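Local atomic coordinates of putative glutathionylspermidine synthase (Methylobacillus flagellatus, PDB entry 3N6X), a protein that probably acts as an ATP-dependent ligase of the circularly permuted ATP-grasp type, possibly joining glutathione to spermidine, although its true substrates are not established. Residues 139-144 with 310-315; 75-80 with 412-417; 320-325 with 349-354. All coordinates share one frame; numbering follows the deposited sequence.

How the interactions relate
The three contacts belong to one circularly permuted ATP-grasp chain but do not touch. Interactions 1 and 2 are buried on opposite sides of the chain's centre, their own centres 33 Å apart. Interaction 3 lies at the surface; its nearest atoms are about 6 Å from interaction 1 and about 15 Å from interaction 2. Residues 310-315 of interaction 1 are followed by helix 316-319 and then by 320-325 of interaction 3, consistent with that proximity. Interaction 2 joins residues far apart in sequence, and both other contacts fall between its two segments. Glycerol molecules, probably from crystallisation, lie about 4 Å from the side chains of Val140 and Ile325.

Interaction 1: residues 139-144 with 310-315; sequences GVYAHI and ANAVGT
The imidazole of His143 has Ala310 over one face, Val140 on the opposite face, and Asn311 OD1 and Ala312 N at its edge, in plane. Ala310 makes a CH-pi contact, with CB 3.5 Å from the centroid of the His143 ring and only 17° off the normal. Val140 CG1 comes from the histidine's own segment and, like the alanine methyl, sits offset toward the rim. The amide plane of Asn311 is turned 33° from this ring. Asn311 CG is anti to its own carbonyl carbon (chi1 -70°), and from there the amide pairs with both backbone polar atoms of Ile144. Ile144 N donates to Asn311 OD1 over 3.0 Å, tilted from the carbonyl plane. The return bond, from Asn311 ND2 to Ile144 O at 2.9 Å, is nearly straight and meets a lone pair. ND2 also donates to Leu164 O, which Thr315 OG1 shares. Further along, Ala312 N donates to Tyr141 O at 2.8 Å. The methyl CG2 of Thr315 packs 3.3 Å from that same Tyr141 O, while Ala312 CB leans on Tyr141 CD2 at 3.7 Å. A cis peptide bond precedes Asn311, and Arg275 holds the carbonyls of Asn311 and Ala312. Asn99 OD1 accepts from the backbone N of both Tyr141 and Ala142. With no strand pairing between the two loops, the asparagine amide acts as a substitute for backbone: two bonds to Ile144 fix its rotation, and the backbone N and O of Ile144, buried where strand 144-151 begins, are both satisfied by it.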
loop_
_atom_site.group_PDB
_atom_site.type_symbol
_atom_site.label_atom_id
_atom_site.label_comp_id
_atom_site.label_asym_id
_atom_site.label_seq_id
_atom_site.Cartn_x
_atom_site.Cartn_y
_atom_site.Cartn_z
ATOM N N GLY A 139 1.457 -19.572 9.327
ATOM C CA GLY A 139 1.644 -19.524 7.876
ATOM C C GLY A 139 1.459 -18.130 7.291
ATOM O O GLY A 139 1.162 -17.980 6.096
ATOM N N VAL A 140 1.621 -17.095 8.130
ATOM C CA VAL A 140 1.473 -15.708 7.704
ATOM C C VAL A 140 2.817 -15.122 7.299
ATOM O O VAL A 140 3.750 -15.106 8.100
ATOM C CB VAL A 140 0.754 -14.845 8.786
ATOM C CG1 VAL A 140 0.644 -13.383 8.346
ATOM C CG2 VAL A 140 -0.631 -15.422 9.109
ATOM N N TYR A 141 2.913 -14.626 6.060
ATOM C CA TYR A 141 4.142 -14.001 5.558
ATOM C C TYR A 141 3.972 -12.510 5.484
ATOM O O TYR A 141 4.872 -11.772 5.888
ATOM C CB TYR A 141 4.524 -14.558 4.184
ATOM C CG TYR A 141 5.051 -15.976 4.230
ATOM C CD1 TYR A 141 4.183 -17.064 4.363
ATOM C CD2 TYR A 141 6.420 -16.240 4.127
ATOM C CE1 TYR A 141 4.667 -18.371 4.446
ATOM C CE2 TYR A 141 6.913 -17.552 4.175
ATOM C CZ TYR A 141 6.031 -18.614 4.311
ATOM O OH TYR A 141 6.501 -19.908 4.338
ATOM N N ALA A 142 2.817 -12.057 4.940
ATOM C CA ALA A 142 2.497 -10.649 4.817
ATOM C C ALA A 142 1.480 -10.297 5.883
ATOM O O ALA A 142 0.268 -10.385 5.646
ATOM C CB ALA A 142 1.937 -10.343 3.423
ATOM N N HIS A 143 1.978 -9.938 7.081
ATOM C CA HIS A 143 1.160 -9.538 8.245
ATOM C C HIS A 143 0.439 -8.249 7.911
ATOM O O HIS A 143 -0.694 -8.042 8.339
ATOM C CB HIS A 143 2.056 -9.384 9.505
ATOM C CG HIS A 143 2.817 -10.631 9.823
ATOM N ND1 HIS A 143 3.916 -11.018 9.068
ATOM C CD2 HIS A 143 2.546 -11.601 10.727
ATOM C CE1 HIS A 143 4.299 -12.191 9.563
ATOM N NE2 HIS A 143 3.506 -12.584 10.562
ATOM N N ILE A 144 1.086 -7.400 7.086
ATOM C CA ILE A 144 0.493 -6.188 6.535
ATOM C C ILE A 144 0.662 -6.224 5.009
ATOM O O ILE A 144 1.790 -6.372 4.507
ATOM C CB ILE A 144 1.103 -4.896 7.121
ATOM C CG1 ILE A 144 1.180 -4.939 8.664
ATOM C CG2 ILE A 144 0.335 -3.637 6.604
ATOM C CD1 ILE A 144 1.896 -3.772 9.251
ATOM N N ALA A 310 7.916 -9.790 11.196
ATOM C CA ALA A 310 6.703 -9.377 10.506
ATOM C C ALA A 310 6.950 -8.046 9.806
ATOM O O ALA A 310 7.305 -7.089 10.469
ATOM C CB ALA A 310 5.557 -9.246 11.501
ATOM N N ASN A 311 6.856 -7.988 8.464
ATOM C CA ASN A 311 6.514 -9.130 7.599
ATOM C C ASN A 311 7.667 -10.139 7.527
ATOM O O ASN A 311 8.818 -9.808 7.847
ATOM C CB ASN A 311 6.145 -8.643 6.197
ATOM C CG ASN A 311 4.826 -7.902 6.125
ATOM O OD1 ASN A 311 4.061 -7.822 7.090
ATOM N ND2 ASN A 311 4.504 -7.395 4.959
ATOM N N ALA A 312 7.341 -11.385 7.187
ATOM C CA ALA A 312 8.317 -12.452 7.052
ATOM C C ALA A 312 9.395 -12.080 6.051
ATOM O O ALA A 312 9.164 -11.240 5.177
ATOM C CB ALA A 312 7.622 -13.727 6.598
ATOM N N VAL A 313 10.563 -12.730 6.157
ATOM C CA VAL A 313 11.645 -12.605 5.193
ATOM C C VAL A 313 11.200 -13.362 3.900
ATOM O O VAL A 313 10.571 -14.415 3.998
ATOM C CB VAL A 313 12.966 -13.210 5.790
ATOM C CG1 VAL A 313 14.040 -13.397 4.713
ATOM C CG2 VAL A 313 13.501 -12.352 6.939
ATOM N N GLY A 314 11.494 -12.793 2.730
ATOM C CA GLY A 314 11.202 -13.431 1.445
ATOM C C GLY A 314 9.820 -13.206 0.856
ATOM O O GLY A 314 9.414 -13.946 -0.047
ATOM N N THR A 315 9.087 -12.169 1.328
ATOM C CA THR A 315 7.754 -11.871 0.771
ATOM C C THR A 315 7.847 -11.199 -0.601
ATOM O O THR A 315 6.858 -11.180 -1.339
ATOM C CB THR A 315 6.919 -11.006 1.732
ATOM O OG1 THR A 315 7.577 -9.752 1.917
ATOM C CG2 THR A 315 6.664 -11.689 3.067
#

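Interaction 2: residues 75-80 with 412-417; sequences VPRILS and STCPTL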
loop_
_atom_site.group_PDB
_atom_site.type_symbol
_atom_site.label_atom_id
_atom_site.label_comp_id
_atom_site.label_asym_id
_atom_site.label_seq_id
_atom_site.Cartn_x
_atom_site.Cartn_y
_atom_site.Cartn_z
ATOM N N VAL A 75 -12.031 17.637 0.351
ATOM C CA VAL A 75 -13.186 16.885 -0.155
ATOM C C VAL A 75 -12.910 15.391 0.050
ATOM O O VAL A 75 -11.957 14.860 -0.531
ATOM C CB VAL A 75 -13.542 17.215 -1.625
ATOM C CG1 VAL A 75 -14.883 16.589 -2.013
ATOM C CG2 VAL A 75 -13.559 18.726 -1.859
ATOM N N PRO A 76 -13.648 14.714 0.965
ATOM C CA PRO A 76 -13.340 13.306 1.233
ATOM C C PRO A 76 -13.711 12.382 0.084
ATOM O O PRO A 76 -14.592 12.694 -0.728
ATOM C CB PRO A 76 -14.171 12.996 2.480
ATOM C CG PRO A 76 -15.330 13.930 2.393
ATOM C CD PRO A 76 -14.786 15.188 1.784
ATOM N N ARG A 77 -13.050 11.231 0.032
ATOM C CA ARG A 77 -13.377 10.170 -0.895
ATOM C C ARG A 77 -14.366 9.283 -0.135
ATOM O O ARG A 77 -13.981 8.632 0.833
ATOM C CB ARG A 77 -12.088 9.399 -1.274
ATOM C CG ARG A 77 -12.314 8.156 -2.090
ATOM C CD ARG A 77 -12.420 8.478 -3.559
ATOM N NE ARG A 77 -12.667 7.283 -4.357
ATOM C CZ ARG A 77 -11.711 6.463 -4.786
ATOM N NH1 ARG A 77 -10.440 6.684 -4.464
ATOM N NH2 ARG A 77 -12.021 5.401 -5.520
ATOM N N ILE A 78 -15.659 9.380 -0.460
ATOM C CA ILE A 78 -16.694 8.643 0.291
ATOM C C ILE A 78 -17.053 7.340 -0.389
ATOM O O ILE A 78 -17.317 7.332 -1.581
ATOM C CB ILE A 78 -17.962 9.520 0.589
ATOM C CG1 ILE A 78 -17.569 10.947 1.059
ATOM C CG2 ILE A 78 -18.873 8.832 1.616
ATOM C CD1 ILE A 78 -18.734 11.949 1.138
ATOM N N LEU A 79 -17.068 6.232 0.380
ATOM C CA LEU A 79 -17.446 4.906 -0.113
ATOM C C LEU A 79 -18.575 4.371 0.733
ATOM O O LEU A 79 -18.549 4.526 1.948
ATOM C CB LEU A 79 -16.240 3.931 -0.068
ATOM C CG LEU A 79 -14.971 4.362 -0.848
ATOM C CD1 LEU A 79 -13.769 3.534 -0.432
ATOM C CD2 LEU A 79 -15.182 4.271 -2.359
ATOM N N SER A 80 -19.589 3.764 0.101
ATOM C CA SER A 80 -20.732 3.212 0.832
ATOM C C SER A 80 -20.364 1.934 1.554
ATOM O O SER A 80 -19.358 1.297 1.220
ATOM C CB SER A 80 -21.912 2.969 -0.114
ATOM O OG SER A 80 -21.677 1.888 -1.003
ATOM N N SER A 412 -11.033 6.875 -12.238
ATOM C CA SER A 412 -12.130 7.648 -11.656
ATOM C C SER A 412 -11.671 8.968 -11.075
ATOM O O SER A 412 -10.539 9.081 -10.587
ATOM C CB SER A 412 -12.905 6.835 -10.616
ATOM O OG SER A 412 -12.308 6.887 -9.330
ATOM N N THR A 413 -12.537 9.980 -11.174
ATOM C CA THR A 413 -12.262 11.313 -10.663
ATOM C C THR A 413 -13.045 11.582 -9.388
ATOM O O THR A 413 -14.172 11.111 -9.233
ATOM C CB THR A 413 -12.545 12.364 -11.727
ATOM O OG1 THR A 413 -13.791 12.068 -12.366
ATOM C CG2 THR A 413 -11.438 12.459 -12.756
ATOM N N CYS A 414 -12.446 12.332 -8.480
ATOM C CA CYS A 414 -13.074 12.712 -7.229
ATOM C C CYS A 414 -13.092 14.236 -7.161
ATOM O O CYS A 414 -12.075 14.871 -7.477
ATOM C CB CYS A 414 -12.322 12.105 -6.046
ATOM S SG CYS A 414 -12.992 12.548 -4.420
ATOM N N PRO A 415 -14.246 14.860 -6.794
ATOM C CA PRO A 415 -14.293 16.331 -6.719
ATOM C C PRO A 415 -13.178 16.878 -5.864
ATOM O O PRO A 415 -12.938 16.388 -4.770
ATOM C CB PRO A 415 -15.661 16.606 -6.116
ATOM C CG PRO A 415 -16.462 15.439 -6.498
ATOM C CD PRO A 415 -15.543 14.270 -6.420
ATOM N N THR A 416 -12.410 17.788 -6.430
ATOM C CA THR A 416 -11.228 18.339 -5.798
ATOM C C THR A 416 -11.227 19.840 -5.997
ATOM O O THR A 416 -11.576 20.322 -7.084
ATOM C CB THR A 416 -9.974 17.678 -6.415
ATOM O OG1 THR A 416 -10.188 16.270 -6.521
ATOM C CG2 THR A 416 -8.705 17.950 -5.622
ATOM N N LEU A 417 -10.845 20.587 -4.956
ATOM C CA LEU A 417 -10.788 22.038 -5.038
ATOM C C LEU A 417 -9.564 22.497 -5.827
ATOM O O LEU A 417 -8.425 22.305 -5.387
ATOM C CB LEU A 417 -10.823 22.677 -3.638
ATOM C CG LEU A 417 -12.192 22.685 -2.960
ATOM C CD1 LEU A 417 -12.052 22.596 -1.471
ATOM C CD2 LEU A 417 -12.987 23.915 -3.344
#
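Val75 presses its branched side chain onto the backbone carbonyl of Pro415, CB lying 3.3 Å from Pro415 O. Its two methyls diverge to separate apolar partners: CG1 is 4.2 Å from Pro415 CB, and CG2, anti to the carbonyl carbon, is 4.2 Å from Leu417 CD1. In both pairs the side chains cross at about a right angle. Next along the chain the contact is looser: Cys414 SG lies 4.0 Å from Pro76 O and 4.2 Å from Arg77 CD. The Arg77 chain bends at chi2 (85°), which turns CD aside. Arg77 NH2 stops 4.1 Å from Ser412 OG, and the two are linked through Glu12, whose OE2 forms a salt bridge with NH2 and accepts a hydrogen bond from OG. Lys467 does similar work at the other end, its NZ donating to the carbonyls of both Val75 and Pro415. Tyr24 OH in turn bonds to Pro76 O and Ile78 N. The segments therefore meet through side chains set against backbone carbonyls and through shared partners, without pairing as strands. Strand 77-79 runs parallel to strand 464-471, strand 413-418 runs antiparallel to strand 423-435, and Arg77 also packs on Arg151 of strand 144-151, all within one mixed sheet.

Interaction 3: residues 320-325 with 349-354; sequences DKDTYI and LSKADD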
loop_
_atom_site.group_PDB
_atom_site.type_symbol
_atom_site.label_atom_id
_atom_site.label_comp_id
_atom_site.label_asym_id
_atom_site.label_seq_id
_atom_site.Cartn_x
_atom_site.Cartn_y
_atom_site.Cartn_z
ATOM N N ASP A 320 6.715 -8.821 -6.553
ATOM C CA ASP A 320 7.585 -8.474 -7.678
ATOM C C ASP A 320 6.745 -8.323 -8.970
ATOM O O ASP A 320 5.784 -9.065 -9.174
ATOM C CB ASP A 320 8.660 -9.551 -7.892
ATOM C CG ASP A 320 9.652 -9.178 -8.976
ATOM O OD1 ASP A 320 10.589 -8.404 -8.683
ATOM O OD2 ASP A 320 9.443 -9.592 -10.138
ATOM N N LYS A 321 7.125 -7.372 -9.830
ATOM C CA LYS A 321 6.428 -7.076 -11.086
ATOM C C LYS A 321 6.201 -8.321 -11.974
ATOM O O LYS A 321 5.155 -8.419 -12.619
ATOM C CB LYS A 321 7.129 -5.921 -11.850
ATOM C CG LYS A 321 8.035 -6.346 -13.021
ATOM C CD LYS A 321 9.494 -6.526 -12.616
ATOM C CE LYS A 321 10.446 -6.200 -13.753
ATOM N NZ LYS A 321 10.354 -7.173 -14.876
ATOM N N ASP A 322 7.134 -9.305 -11.932
ATOM C CA ASP A 322 7.000 -10.534 -12.719
ATOM C C ASP A 322 6.045 -11.564 -12.111
ATOM O O ASP A 322 5.607 -12.481 -12.816
ATOM C CB ASP A 322 8.367 -11.164 -13.004
ATOM C CG ASP A 322 9.230 -10.361 -13.964
ATOM O OD1 ASP A 322 8.662 -9.712 -14.885
ATOM O OD2 ASP A 322 10.465 -10.401 -13.820
ATOM N N THR A 323 5.732 -11.440 -10.811
ATOM C CA THR A 323 4.822 -12.395 -10.157
ATOM C C THR A 323 3.387 -11.883 -10.190
ATOM O O THR A 323 2.456 -12.678 -10.213
ATOM C CB THR A 323 5.300 -12.710 -8.739
ATOM O OG1 THR A 323 6.675 -13.062 -8.789
ATOM C CG2 THR A 323 4.529 -13.839 -8.104
ATOM N N TYR A 324 3.223 -10.549 -10.210
ATOM C CA TYR A 324 1.938 -9.849 -10.219
ATOM C C TYR A 324 0.930 -10.466 -11.195
ATOM O O TYR A 324 -0.260 -10.578 -10.874
ATOM C CB TYR A 324 2.163 -8.345 -10.542
ATOM C CG TYR A 324 0.890 -7.580 -10.841
ATOM C CD1 TYR A 324 0.072 -7.113 -9.810
ATOM C CD2 TYR A 324 0.502 -7.318 -12.152
ATOM C CE1 TYR A 324 -1.097 -6.400 -10.082
ATOM C CE2 TYR A 324 -0.676 -6.624 -12.437
ATOM C CZ TYR A 324 -1.465 -6.156 -11.400
ATOM O OH TYR A 324 -2.628 -5.486 -11.687
ATOM N N ILE A 325 1.404 -10.884 -12.371
ATOM C CA ILE A 325 0.534 -11.409 -13.417
ATOM C C ILE A 325 -0.100 -12.770 -13.081
ATOM O O ILE A 325 -1.100 -13.143 -13.695
ATOM C CB ILE A 325 1.244 -11.373 -14.796
ATOM C CG1 ILE A 325 2.459 -12.332 -14.828
ATOM C CG2 ILE A 325 1.658 -9.904 -15.163
ATOM C CD1 ILE A 325 3.014 -12.619 -16.241
ATOM N N LEU A 349 8.562 -5.099 -19.953
ATOM C CA LEU A 349 9.498 -4.729 -21.033
ATOM C C LEU A 349 10.821 -5.480 -20.985
ATOM O O LEU A 349 11.574 -5.444 -21.948
ATOM C CB LEU A 349 9.692 -3.199 -21.124
ATOM C CG LEU A 349 8.535 -2.431 -21.790
ATOM C CD1 LEU A 349 7.311 -2.354 -20.886
ATOM C CD2 LEU A 349 8.948 -1.065 -22.161
ATOM N N SER A 350 11.034 -6.277 -19.924
ATOM C CA SER A 350 12.161 -7.205 -19.824
ATOM C C SER A 350 11.941 -8.399 -20.783
ATOM O O SER A 350 12.867 -9.171 -21.021
ATOM C CB SER A 350 12.293 -7.720 -18.395
ATOM O OG SER A 350 11.119 -8.396 -17.976
ATOM N N LYS A 351 10.693 -8.560 -21.302
ATOM C CA LYS A 351 10.324 -9.648 -22.214
ATOM C C LYS A 351 10.248 -9.110 -23.618
ATOM O O LYS A 351 9.617 -8.079 -23.843
ATOM C CB LYS A 351 8.973 -10.275 -21.795
ATOM C CG LYS A 351 9.012 -10.917 -20.408
ATOM C CD LYS A 351 7.610 -11.220 -19.880
ATOM C CE LYS A 351 7.622 -11.571 -18.406
ATOM N NZ LYS A 351 6.262 -11.891 -17.901
ATOM N N ALA A 352 10.925 -9.785 -24.565
ATOM C CA ALA A 352 11.033 -9.360 -25.964
ATOM C C ALA A 352 9.677 -9.148 -26.647
ATOM O O ALA A 352 9.484 -8.131 -27.320
ATOM C CB ALA A 352 11.876 -10.353 -26.743
ATOM N N ASP A 353 8.717 -10.065 -26.423
ATOM C CA ASP A 353 7.367 -9.949 -26.992
ATOM C C ASP A 353 6.653 -8.717 -26.465
ATOM O O ASP A 353 5.972 -8.026 -27.225
ATOM C CB ASP A 353 6.534 -11.212 -26.690
ATOM C CG ASP A 353 7.038 -12.489 -27.354
ATOM O OD1 ASP A 353 8.020 -12.411 -28.129
ATOM O OD2 ASP A 353 6.443 -13.557 -27.109
ATOM N N ASP A 354 6.816 -8.438 -25.158
ATOM C CA ASP A 354 6.199 -7.286 -24.500
ATOM C C ASP A 354 6.858 -5.989 -24.936
ATOM O O ASP A 354 6.156 -5.034 -25.264
ATOM C CB ASP A 354 6.244 -7.444 -22.965
ATOM C CG ASP A 354 5.258 -8.470 -22.405
ATOM O OD1 ASP A 354 4.729 -9.281 -23.191
ATOM O OD2 ASP A 354 5.049 -8.480 -21.185
HETATM O O HOH W 1 10.313 -5.163 -16.938
HETATM O O HOH W 2 6.373 -13.080 -15.338
HETATM O O HOH W 3 11.166 -11.140 -16.842
#
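The backbones of Asp322 and Ser350 stay apart, their CA atoms 9.4 Å from each other, and each chain is turning here: 321-325 has helical torsions without the regular bonds, and 349-351 leads into helix 352-360. Long side chains and three waters bridge them. An Asx turn, in which Asp322 N donates to Asp320 OD2, and a doubly used Asp320 carbonyl, accepting from Thr323 N and Tyr324 N, shape residues 320-325. The kinked chain of Lys321 brings its NZ into a salt bridge with Asp322 OD1 at 3.1 Å. The same NZ lies 3.4 Å from Ser350 OG and donates to water 1 at 2.9 Å, which also accepts from Ser350 N. Water 3 joins Asp322 OD2 to Ser350 OG. From residues 349-354, Lys351 reaches across with its chain extended beyond CG, and water 2 accepts from its NZ at 2.8 Å while donating to Asp322 O. Lys351 NZ remains 4.4 Å from Asp322 OD1, too long for a salt bridge, though the opposite charges probably still attract; its direct partner is Gln348 OE1. Ile325 meets this lysine tip to tip, CD1 being 3.7 Å from Lys351 NZ. The water-bridged contact joins the turn between helices 316-319 and 327-335 to the start of helix 352-360. Strand 347-348, an outermost strand of the four-stranded antiparallel sheet, lies against Asp322 and Ile325 through Gln348, and Lys321 touches Ile404 of the adjacent strand 403-407.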